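Long-range contact in MIP07328p (Drosophila melanogaster, PDB 6FKK), which probably acts as a chemorepellent axon guidance cue, signalling between cells by binding semaphorin receptors through its extracellular sema domain: residues R228-C233 / T248-A253. Numbering follows the deposited sequence.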
loop_
_atom_site.group_PDB
_atom_site.type_symbol
_atom_site.label_atom_id
_atom_site.label_comp_id
_atom_site.label_asym_id
_atom_site.label_seq_id
_atom_site.Cartn_x
_atom_site.Cartn_y
_atom_site.Cartn_z
ATOM N N ARG A 228 4.883 9.287 6.591
ATOM C CA ARG A 228 4.034 10.447 6.366
ATOM C C ARG A 228 2.880 10.099 5.439
ATOM O O ARG A 228 2.973 9.187 4.612
ATOM C CB ARG A 228 4.816 11.614 5.746
ATOM C CG ARG A 228 6.175 11.891 6.363
ATOM C CD ARG A 228 6.072 12.687 7.649
ATOM N NE ARG A 228 7.322 13.384 7.934
ATOM C CZ ARG A 228 7.562 14.067 9.047
ATOM N NH1 ARG A 228 6.633 14.141 9.991
ATOM N NH2 ARG A 228 8.728 14.672 9.220
ATOM N N VAL A 229 1.790 10.845 5.586
ATOM C CA VAL A 229 0.738 10.921 4.581
ATOM C C VAL A 229 0.655 12.369 4.120
ATOM O O VAL A 229 0.603 13.289 4.944
ATOM C CB VAL A 229 -0.620 10.419 5.112
ATOM C CG1 VAL A 229 -1.020 11.141 6.394
ATOM C CG2 VAL A 229 -1.696 10.576 4.047
ATOM N N ALA A 230 0.681 12.572 2.807
ATOM C CA ALA A 230 0.603 13.899 2.221
ATOM C C ALA A 230 -0.574 13.958 1.259
ATOM O O ALA A 230 -1.032 12.933 0.748
ATOM C CB ALA A 230 1.904 14.270 1.498
ATOM N N ARG A 231 -1.070 15.170 1.018
ATOM C CA ARG A 231 -2.232 15.349 0.161
ATOM C C ARG A 231 -2.056 16.588 -0.704
ATOM O O ARG A 231 -1.305 17.508 -0.372
ATOM C CB ARG A 231 -3.531 15.456 0.974
ATOM C CG ARG A 231 -3.874 16.855 1.455
ATOM C CD ARG A 231 -5.184 16.846 2.221
ATOM N NE ARG A 231 -5.620 18.188 2.593
ATOM C CZ ARG A 231 -6.713 18.443 3.306
ATOM N NH1 ARG A 231 -7.476 17.443 3.724
ATOM N NH2 ARG A 231 -7.042 19.692 3.602
ATOM N N VAL A 232 -2.761 16.586 -1.835
ATOM C CA VAL A 232 -2.817 17.721 -2.747
ATOM C C VAL A 232 -4.247 17.854 -3.251
ATOM O O VAL A 232 -4.973 16.864 -3.382
ATOM C CB VAL A 232 -1.839 17.572 -3.935
ATOM C CG1 VAL A 232 -0.399 17.680 -3.467
ATOM C CG2 VAL A 232 -2.071 16.250 -4.649
ATOM N N CYS A 233 -4.658 19.090 -3.522
ATOM C CA CYS A 233 -5.954 19.332 -4.142
ATOM C C CYS A 233 -5.857 19.059 -5.636
ATOM O O CYS A 233 -4.910 19.500 -6.295
ATOM C CB CYS A 233 -6.419 20.769 -3.902
ATOM S SG CYS A 233 -6.873 21.177 -2.197
ATOM N N THR A 248 -0.040 24.723 -4.310
ATOM C CA THR A 248 -0.498 25.616 -3.256
ATOM C C THR A 248 -1.309 24.874 -2.206
ATOM O O THR A 248 -1.917 25.508 -1.337
ATOM C CB THR A 248 -1.327 26.760 -3.841
ATOM O OG1 THR A 248 -2.474 26.224 -4.511
ATOM C CG2 THR A 248 -0.496 27.558 -4.828
ATOM N N SER A 249 -1.324 23.541 -2.265
ATOM C CA SER A 249 -2.142 22.744 -1.360
ATOM C C SER A 249 -1.389 21.538 -0.812
ATOM O O SER A 249 -2.024 20.579 -0.361
ATOM C CB SER A 249 -3.414 22.271 -2.067
ATOM O OG SER A 249 -3.095 21.423 -3.155
ATOM N N PHE A 250 -0.058 21.550 -0.846
ATOM C CA PHE A 250 0.717 20.412 -0.369
ATOM C C PHE A 250 0.850 20.473 1.146
ATOM O O PHE A 250 1.454 21.406 1.688
ATOM C CB PHE A 250 2.096 20.379 -1.025
ATOM C CG PHE A 250 2.941 19.209 -0.595
ATOM C CD1 PHE A 250 2.806 17.976 -1.213
ATOM C CD2 PHE A 250 3.870 19.342 0.424
ATOM C CE1 PHE A 250 3.582 16.898 -0.822
ATOM C CE2 PHE A 250 4.648 18.267 0.819
ATOM C CZ PHE A 250 4.503 17.044 0.194
ATOM N N LEU A 251 0.285 19.477 1.825
ATOM C CA LEU A 251 0.420 19.313 3.264
ATOM C C LEU A 251 0.751 17.858 3.558
ATOM O O LEU A 251 0.436 16.962 2.772
ATOM C CB LEU A 251 -0.859 19.718 4.006
ATOM C CG LEU A 251 -1.301 21.175 3.883
ATOM C CD1 LEU A 251 -2.651 21.374 4.549
ATOM C CD2 LEU A 251 -0.261 22.088 4.503
ATOM N N LYS A 252 1.396 17.626 4.701
ATOM C CA LYS A 252 1.717 16.271 5.124
ATOM C C LYS A 252 1.620 16.168 6.638
ATOM O O LYS A 252 1.778 17.154 7.363
ATOM C CB LYS A 252 3.110 15.833 4.658
ATOM C CG LYS A 252 4.257 16.690 5.167
ATOM C CD LYS A 252 5.587 16.164 4.645
ATOM C CE LYS A 252 6.757 17.008 5.122
ATOM N NZ LYS A 252 8.056 16.501 4.594
ATOM N N ALA A 253 1.359 14.950 7.106
ATOM C CA ALA A 253 1.262 14.657 8.527
ATOM C C ALA A 253 1.947 13.330 8.801
ATOM O O ALA A 253 2.027 12.463 7.926
ATOM C CB ALA A 253 -0.197 14.609 8.997
#
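Val229 and Ala253 form a hydrogen-bonded antiparallel pair, each backbone amide meeting the other's carbonyl, with Val229 N 2.9 Å from Ala253 O. The next such pair, Arg231 and Leu251, is less even. Arg231 N reaches Leu251 O at 2.9 Å, but the return bond from Leu251 N to Arg231 O is weak at 3.4 Å. Beyond it the regular pairing ends, and a side chain takes over as acceptor. Ser249 OG, set between its own backbone N and carbonyl carbon (chi1 63°), accepts Cys233 N at 2.8 Å, the N-H...O angle nearly straight at 170°. The same hydroxyl is hydrogen-bonded to Asp236, while Cys233 SG, against Ser249 CB, is tied to Cys343 by a disulfide.

On the sheet face of Ala230 and Lys252, the two CB atoms pack 3.7 Å apart. Phe250, with CG anti to its backbone N (chi1 -179°), lays its ring beside Ala230 and Val232: CE1 meets Ala230 CB, and Val232 CG1 approaches the ring edge at CD1. The extended Lys252 chain carries NZ to a salt bridge with Glu213 and hydrogen bonds to the carbonyls of Lys190 and Gln191. Arg228 bridges through NE to Glu213 and through NH1 to Glu217; Arg228 NE and Lys252 NZ are 4.6 Å apart, a repulsion the shared carboxylate probably offsets.

The contact joins neighbouring strands in the sema beta-propeller; Arg228, Ala230 and Val232 bond through their backbones to Phe211, Phe209 and Val207 of strand 206-214. The buried Cys233 amide thus keeps an acceptor where 248-250 has left strand geometry, consistent with Ser249 giving its proton to Asp236.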